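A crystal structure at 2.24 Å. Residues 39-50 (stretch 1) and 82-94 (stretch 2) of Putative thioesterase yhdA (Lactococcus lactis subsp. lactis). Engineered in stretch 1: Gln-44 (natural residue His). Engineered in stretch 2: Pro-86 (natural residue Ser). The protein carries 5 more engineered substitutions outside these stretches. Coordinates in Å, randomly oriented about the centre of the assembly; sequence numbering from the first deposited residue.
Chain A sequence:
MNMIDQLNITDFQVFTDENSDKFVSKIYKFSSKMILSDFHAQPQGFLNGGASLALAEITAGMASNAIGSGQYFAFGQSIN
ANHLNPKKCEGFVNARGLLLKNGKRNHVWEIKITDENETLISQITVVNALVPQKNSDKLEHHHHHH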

ATOM      1  N   PHE A  39      14.385 -16.658 -16.384  1.00 45.61           N
ATOM      2  CA  PHE A  39      13.761 -15.385 -16.721  1.00 45.19           C
ATOM      3  C   PHE A  39      13.231 -14.690 -15.468  1.00 45.18           C
ATOM      4  O   PHE A  39      13.346 -13.474 -15.336  1.00 45.11           O
ATOM      5  CB  PHE A  39      12.625 -15.597 -17.739  1.00 44.96           C
ATOM      6  CG  PHE A  39      11.858 -14.341 -18.074  1.00 44.17           C
ATOM      7  CD1 PHE A  39      12.356 -13.429 -19.000  1.00 44.19           C
ATOM      8  CD2 PHE A  39      10.640 -14.076 -17.469  1.00 43.57           C
ATOM      9  CE1 PHE A  39      11.650 -12.267 -19.314  1.00 43.98           C
ATOM     10  CE2 PHE A  39       9.926 -12.919 -17.776  1.00 44.03           C
ATOM     11  CZ  PHE A  39      10.436 -12.011 -18.700  1.00 44.07           C
ATOM     12  N   HIS A  40      12.681 -15.480 -14.547  1.00 45.21           N
ATOM     13  CA  HIS A  40      12.015 -14.959 -13.354  1.00 45.47           C
ATOM     14  C   HIS A  40      12.953 -14.787 -12.149  1.00 45.94           C
ATOM     15  O   HIS A  40      12.520 -14.347 -11.083  1.00 45.88           O
ATOM     16  CB  HIS A  40      10.836 -15.866 -12.963  1.00 45.31           C
ATOM     17  CG  HIS A  40       9.972 -16.280 -14.112  1.00 44.68           C
ATOM     18  ND1 HIS A  40       8.703 -15.781 -14.305  1.00 45.10           N
ATOM     19  CD2 HIS A  40      10.187 -17.159 -15.120  1.00 44.34           C
ATOM     20  CE1 HIS A  40       8.174 -16.332 -15.382  1.00 44.10           C
ATOM     21  NE2 HIS A  40       9.055 -17.168 -15.898  1.00 44.34           N
ATOM     22  N   ALA A  41      14.233 -15.118 -12.319  1.00 46.50           N
ATOM     23  CA  ALA A  41      15.171 -15.165 -11.198  1.00 47.14           C
ATOM     24  C   ALA A  41      15.726 -13.802 -10.792  1.00 47.72           C
ATOM     25  O   ALA A  41      15.881 -12.907 -11.627  1.00 47.86           O
ATOM     26  CB  ALA A  41      16.306 -16.133 -11.500  1.00 47.02           C
ATOM     27  N   GLN A  42      16.001 -13.652  -9.496  1.00 48.31           N
ATOM     28  CA  GLN A  42      16.811 -12.541  -8.990  1.00 49.03           C
ATOM     29  C   GLN A  42      18.212 -13.066  -8.572  1.00 49.51           C
ATOM     30  O   GLN A  42      18.409 -14.288  -8.492  1.00 49.55           O
ATOM     31  CB  GLN A  42      16.070 -11.758  -7.886  1.00 49.12           C
ATOM     32  CG  GLN A  42      15.583 -12.571  -6.692  1.00 49.74           C
ATOM     33  CD  GLN A  42      16.695 -12.858  -5.705  1.00 50.90           C
ATOM     34  OE1 GLN A  42      17.210 -11.952  -5.046  1.00 51.63           O
ATOM     35  NE2 GLN A  42      17.082 -14.121  -5.606  1.00 50.26           N
ATOM     36  N   PRO A  43      19.190 -12.159  -8.332  1.00 49.87           N
ATOM     37  CA  PRO A  43      20.609 -12.539  -8.185  1.00 50.14           C
ATOM     38  C   PRO A  43      20.945 -13.749  -7.299  1.00 50.33           C
ATOM     39  O   PRO A  43      21.941 -14.420  -7.550  1.00 50.24           O
ATOM     40  CB  PRO A  43      21.246 -11.273  -7.606  1.00 50.16           C
ATOM     41  CG  PRO A  43      20.432 -10.178  -8.158  1.00 49.99           C
ATOM     42  CD  PRO A  43      19.018 -10.698  -8.191  1.00 49.91           C
ATOM     43  N   GLN A  44      20.127 -14.022  -6.284  1.00 50.67           N
ATOM     44  CA  GLN A  44      20.401 -15.106  -5.331  1.00 50.89           C
ATOM     45  C   GLN A  44      19.656 -16.417  -5.643  1.00 50.84           C
ATOM     46  O   GLN A  44      19.690 -17.361  -4.847  1.00 51.02           O
ATOM     47  CB  GLN A  44      20.103 -14.647  -3.896  1.00 51.09           C
ATOM     48  CG  GLN A  44      21.104 -13.630  -3.332  1.00 52.00           C
ATOM     49  CD  GLN A  44      20.876 -12.213  -3.847  1.00 53.00           C
ATOM     50  OE1 GLN A  44      19.743 -11.737  -3.918  1.00 53.59           O
ATOM     51  NE2 GLN A  44      21.958 -11.532  -4.202  1.00 53.46           N
ATOM     52  N   GLY A  45      18.986 -16.471  -6.796  1.00 50.46           N
ATOM     53  CA  GLY A  45      18.345 -17.705  -7.264  1.00 49.86           C
ATOM     54  C   GLY A  45      16.893 -17.888  -6.850  1.00 49.42           C
ATOM     55  O   GLY A  45      16.302 -18.937  -7.104  1.00 49.32           O
ATOM     56  N   PHE A  46      16.325 -16.873  -6.203  1.00 48.94           N
ATOM     57  CA  PHE A  46      14.924 -16.895  -5.790  1.00 48.79           C
ATOM     58  C   PHE A  46      14.036 -16.262  -6.857  1.00 48.34           C
ATOM     59  O   PHE A  46      14.533 -15.630  -7.789  1.00 48.17           O
ATOM     60  CB  PHE A  46      14.728 -16.177  -4.445  1.00 48.91           C
ATOM     61  CG  PHE A  46      15.418 -16.851  -3.288  1.00 49.68           C
ATOM     62  CD1 PHE A  46      14.899 -18.022  -2.732  1.00 50.15           C
ATOM     63  CD2 PHE A  46      16.587 -16.318  -2.755  1.00 49.59           C
ATOM     64  CE1 PHE A  46      15.541 -18.653  -1.667  1.00 50.48           C
ATOM     65  CE2 PHE A  46      17.234 -16.941  -1.688  1.00 50.35           C
ATOM     66  CZ  PHE A  46      16.708 -18.111  -1.144  1.00 50.24           C
ATOM     67  N   LEU A  47      12.723 -16.448  -6.723  1.00 47.99           N
ATOM     68  CA  LEU A  47      11.765 -15.773  -7.587  1.00 47.67           C
ATOM     69  C   LEU A  47      11.832 -14.267  -7.343  1.00 47.65           C
ATOM     70  O   LEU A  47      11.682 -13.797  -6.216  1.00 47.44           O
ATOM     71  CB  LEU A  47      10.341 -16.308  -7.370  1.00 47.53           C
ATOM     72  CG  LEU A  47       9.163 -15.529  -7.992  1.00 47.89           C
ATOM     73  CD1 LEU A  47       9.250 -15.472  -9.518  1.00 47.63           C
ATOM     74  CD2 LEU A  47       7.810 -16.101  -7.558  1.00 47.60           C
ATOM     75  N   ASN A  48      12.081 -13.529  -8.418  1.00 47.73           N
ATOM     76  CA  ASN A  48      12.119 -12.077  -8.400  1.00 47.78           C
ATOM     77  C   ASN A  48      10.731 -11.518  -8.088  1.00 47.72           C
ATOM     78  O   ASN A  48       9.725 -11.982  -8.635  1.00 47.33           O
ATOM     79  CB  ASN A  48      12.622 -11.586  -9.761  1.00 48.09           C
ATOM     80  CG  ASN A  48      12.876 -10.089  -9.811  1.00 49.46           C
ATOM     81  OD1 ASN A  48      12.487  -9.331  -8.922  1.00 51.05           O
ATOM     82  ND2 ASN A  48      13.532  -9.657 -10.883  1.00 51.12           N
ATOM     83  N   GLY A  49      10.690 -10.525  -7.199  1.00 47.63           N
ATOM     84  CA  GLY A  49       9.440  -9.909  -6.758  1.00 47.17           C
ATOM     85  C   GLY A  49       8.767  -9.138  -7.873  1.00 47.15           C
ATOM     86  O   GLY A  49       7.536  -9.057  -7.927  1.00 47.50           O
ATOM     87  N   GLY A  50       9.579  -8.579  -8.768  1.00 46.79           N
ATOM     88  CA  GLY A  50       9.086  -7.879  -9.951  1.00 46.43           C
ATOM     89  C   GLY A  50       8.231  -8.761 -10.844  1.00 46.34           C
ATOM     90  O   GLY A  50       7.245  -8.290 -11.422  1.00 46.77           O
ATOM     91  N   ASN A  82       3.136  -7.366  -0.326  1.00 51.11           N
ATOM     92  CA  ASN A  82       3.973  -7.783   0.779  1.00 50.86           C
ATOM     93  C   ASN A  82       4.536  -9.150   0.419  1.00 50.61           C
ATOM     94  O   ASN A  82       3.772 -10.081   0.166  1.00 50.55           O
ATOM     95  CB  ASN A  82       3.159  -7.854   2.071  1.00 50.85           C
ATOM     96  CG  ASN A  82       2.767  -6.484   2.588  1.00 51.27           C
ATOM     97  OD1 ASN A  82       3.593  -5.762   3.149  1.00 51.32           O
ATOM     98  ND2 ASN A  82       1.501  -6.115   2.397  1.00 50.01           N
ATOM     99  N   HIS A  83       5.862  -9.248   0.354  1.00 50.24           N
ATOM    100  CA  HIS A  83       6.543 -10.508   0.075  1.00 49.99           C
ATOM    101  C   HIS A  83       6.810 -11.209   1.393  1.00 49.91           C
ATOM    102  O   HIS A  83       7.633 -10.751   2.189  1.00 49.94           O
ATOM    103  CB  HIS A  83       7.856 -10.273  -0.681  1.00 49.94           C
ATOM    104  CG  HIS A  83       7.688  -9.558  -1.987  1.00 49.54           C
ATOM    105  ND1 HIS A  83       6.882 -10.035  -2.999  1.00 48.72           N
ATOM    106  CD2 HIS A  83       8.235  -8.411  -2.451  1.00 49.60           C
ATOM    107  CE1 HIS A  83       6.928  -9.204  -4.024  1.00 48.76           C
ATOM    108  NE2 HIS A  83       7.743  -8.211  -3.718  1.00 48.90           N
ATOM    109  N   LEU A  84       6.096 -12.310   1.621  1.00 49.80           N
ATOM    110  CA  LEU A  84       6.105 -13.005   2.912  1.00 49.66           C
ATOM    111  C   LEU A  84       7.180 -14.080   3.035  1.00 49.39           C
ATOM    112  O   LEU A  84       7.884 -14.150   4.042  1.00 49.38           O
ATOM    113  CB  LEU A  84       4.733 -13.633   3.201  1.00 49.70           C
ATOM    114  CG  LEU A  84       3.495 -12.761   3.472  1.00 49.87           C
ATOM    115  CD1 LEU A  84       3.840 -11.324   3.869  1.00 49.55           C
ATOM    116  CD2 LEU A  84       2.582 -12.774   2.280  1.00 50.97           C
ATOM    117  N   ASN A  85       7.285 -14.922   2.012  1.00 49.08           N
ATOM    118  CA  ASN A  85       8.177 -16.078   2.029  1.00 48.99           C
ATOM    119  C   ASN A  85       8.978 -16.180   0.738  1.00 48.67           C
ATOM    120  O   ASN A  85       8.453 -15.887  -0.339  1.00 49.11           O
ATOM    121  CB  ASN A  85       7.372 -17.364   2.241  1.00 49.01           C
ATOM    122  CG  ASN A  85       6.744 -17.444   3.623  1.00 49.38           C
ATOM    123  OD1 ASN A  85       5.520 -17.362   3.768  1.00 49.39           O
ATOM    124  ND2 ASN A  85       7.580 -17.601   4.648  1.00 48.48           N
ATOM    125  N   PRO A  86      10.249 -16.599   0.836  1.00 48.40           N
ATOM    126  CA  PRO A  86      11.055 -16.737  -0.373  1.00 47.84           C
ATOM    127  C   PRO A  86      10.655 -17.962  -1.199  1.00 47.28           C
ATOM    128  O   PRO A  86      10.351 -19.033  -0.650  1.00 46.83           O
ATOM    129  CB  PRO A  86      12.476 -16.900   0.174  1.00 47.97           C
ATOM    130  CG  PRO A  86      12.294 -17.531   1.503  1.00 47.98           C
ATOM    131  CD  PRO A  86      11.010 -16.968   2.048  1.00 48.36           C
ATOM    132  N   LYS A  87      10.658 -17.783  -2.515  1.00 46.53           N
ATOM    133  CA  LYS A  87      10.399 -18.862  -3.452  1.00 46.01           C
ATOM    134  C   LYS A  87      11.638 -19.081  -4.313  1.00 45.57           C
ATOM    135  O   LYS A  87      12.072 -18.177  -5.030  1.00 45.15           O
ATOM    136  CB  LYS A  87       9.171 -18.528  -4.315  1.00 45.94           C
ATOM    137  CG  LYS A  87       8.934 -19.429  -5.539  1.00 45.75           C
ATOM    138  CD  LYS A  87       8.748 -20.895  -5.183  1.00 44.77           C
ATOM    139  CE  LYS A  87       8.391 -21.705  -6.422  1.00 44.29           C
ATOM    140  NZ  LYS A  87       8.758 -23.146  -6.279  1.00 42.49           N
ATOM    141  N   LYS A  88      12.219 -20.273  -4.214  1.00 45.14           N
ATOM    142  CA  LYS A  88      13.300 -20.671  -5.107  1.00 45.20           C
ATOM    143  C   LYS A  88      12.761 -20.676  -6.533  1.00 44.95           C
ATOM    144  O   LYS A  88      11.662 -21.181  -6.789  1.00 44.87           O
ATOM    145  CB  LYS A  88      13.840 -22.051  -4.731  1.00 45.09           C
ATOM    146  CG  LYS A  88      15.214 -22.345  -5.304  1.00 46.28           C
ATOM    147  CD  LYS A  88      15.758 -23.675  -4.814  1.00 47.32           C
ATOM    148  CE  LYS A  88      17.239 -23.820  -5.141  1.00 48.95           C
ATOM    149  NZ  LYS A  88      17.495 -24.191  -6.564  1.00 49.96           N
ATOM    150  N   CYS A  89      13.526 -20.103  -7.455  1.00 44.59           N
ATOM    151  CA  CYS A  89      13.047 -19.892  -8.818  1.00 44.18           C
ATOM    152  C   CYS A  89      13.065 -21.184  -9.638  1.00 43.54           C
ATOM    153  O   CYS A  89      13.955 -21.402 -10.458  1.00 43.61           O
ATOM    154  CB  CYS A  89      13.859 -18.789  -9.498  1.00 44.53           C
ATOM    155  SG  CYS A  89      13.051 -18.069 -10.931  1.00 44.71           S
ATOM    156  N   GLU A  90      12.069 -22.035  -9.389  1.00 42.77           N
ATOM    157  CA  GLU A  90      11.880 -23.309 -10.088  1.00 42.44           C
ATOM    158  C   GLU A  90      10.433 -23.780  -9.910  1.00 41.47           C
ATOM    159  O   GLU A  90       9.749 -23.354  -8.980  1.00 41.36           O
ATOM    160  CB  GLU A  90      12.848 -24.378  -9.556  1.00 42.42           C
ATOM    161  CG  GLU A  90      12.681 -24.677  -8.062  1.00 43.23           C
ATOM    162  CD  GLU A  90      13.685 -25.682  -7.518  1.00 43.85           C
ATOM    163  OE1 GLU A  90      14.500 -26.246  -8.295  1.00 44.90           O
ATOM    164  OE2 GLU A  90      13.652 -25.906  -6.287  1.00 46.46           O
ATOM    165  N   GLY A  91       9.978 -24.669 -10.789  1.00 40.77           N
ATOM    166  CA  GLY A  91       8.602 -25.156 -10.745  1.00 39.83           C
ATOM    167  C   GLY A  91       7.619 -24.073 -11.158  1.00 39.30           C
ATOM    168  O   GLY A  91       7.762 -23.474 -12.221  1.00 38.99           O
ATOM    169  N   PHE A  92       6.632 -23.812 -10.304  1.00 38.98           N
ATOM    170  CA  PHE A  92       5.587 -22.822 -10.597  1.00 38.83           C
ATOM    171  C   PHE A  92       4.978 -22.221  -9.335  1.00 38.82           C
ATOM    172  O   PHE A  92       5.095 -22.789  -8.244  1.00 38.31           O
ATOM    173  CB  PHE A  92       4.474 -23.448 -11.453  1.00 38.74           C
ATOM    174  CG  PHE A  92       3.654 -24.484 -10.725  1.00 38.57           C
ATOM    175  CD1 PHE A  92       4.054 -25.819 -10.701  1.00 38.80           C
ATOM    176  CD2 PHE A  92       2.487 -24.123 -10.061  1.00 39.00           C
ATOM    177  CE1 PHE A  92       3.304 -26.777 -10.025  1.00 38.93           C
ATOM    178  CE2 PHE A  92       1.729 -25.077  -9.378  1.00 39.58           C
ATOM    179  CZ  PHE A  92       2.135 -26.404  -9.366  1.00 38.13           C
ATOM    180  N   VAL A  93       4.331 -21.070  -9.507  1.00 39.04           N
ATOM    181  CA  VAL A  93       3.503 -20.457  -8.472  1.00 39.55           C
ATOM    182  C   VAL A  93       2.052 -20.296  -8.951  1.00 40.28           C
ATOM    183  O   VAL A  93       1.787 -20.226 -10.157  1.00 40.17           O
ATOM    184  CB  VAL A  93       4.035 -19.063  -8.030  1.00 39.60           C
ATOM    185  CG1 VAL A  93       5.384 -19.188  -7.305  1.00 38.67           C
ATOM    186  CG2 VAL A  93       4.116 -18.095  -9.217  1.00 39.05           C
ATOM    187  N   ASN A  94       1.128 -20.229  -7.996  1.00 40.94           N
ATOM    188  CA  ASN A  94      -0.267 -19.915  -8.275  1.00 41.84           C
ATOM    189  C   ASN A  94      -0.554 -18.462  -7.963  1.00 42.17           C
ATOM    190  O   ASN A  94      -0.028 -17.917  -6.998  1.00 42.31           O
ATOM    191  CB  ASN A  94      -1.195 -20.783  -7.425  1.00 41.96           C
ATOM    192  CG  ASN A  94      -0.924 -22.247  -7.583  1.00 42.49           C
ATOM    193  OD1 ASN A  94      -0.305 -22.873  -6.720  1.00 44.22           O
ATOM    194  ND2 ASN A  94      -1.376 -22.811  -8.693  1.00 42.78           N
TER

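The two stretches meet through a single, short backbone bridge between two loop segments, flanked by small apolar contacts. At its centre Phe-46 and Lys-88 lie with their CA atoms 4.2 Å apart, and two nearly linear hydrogen bonds bracket the pair: Cys-89 N donates to Gly-45 O at 3.0 Å, and Leu-47 N donates to Lys-87 O at 2.5 Å, unusually short for such a bond. Because the donors come one from each stretch, the two backbones are tied in both directions.

Stretch 1 enters the pairing from a type I turn from Gln-42 to Gly-45, closed by Gly-45 N to Gln-42 O (2.8 Å). Gly-45 takes a positive phi at which a CB would be jammed against the preceding carbonyl oxygen. Beyond the turn, Gln-42 N donates to Phe-46 O at 3.0 Å and Asn-48 N to His-40 O at 2.8 Å, and His-40 and Ala-41 lie beside the bridge. Cys-89, whose CA-to-CB bond points toward stretch 1, fits against this fold: its SG lies 3.7 Å from His-40 CB and 3.8 Å from Ala-41 CB.

The Phe-46 ring turns its edge to the backbone of Lys-87 and Lys-88, with CD1 3.8 Å from Lys-88 N, and CD1 also meets CB of the engineered Pro-86 at 3.9 Å. Leu-47 is buried; its CB packs 3.9 Å from Lys-87 CG and its CD2 3.9 Å from Val-93 CG1. The CA-to-CB bond of Lys-87 points sideways, and its NZ donates to Glu-90 O at 2.9 Å.

Farther along, Asn-48 caps the helix that follows, its OD1 accepting from Gly-50 N at 3.0 Å. Gly-49 CA approaches His-83 CE1 to 3.8 Å; a CB here would clash with His-83 NE2, so the close approach depends on glycine.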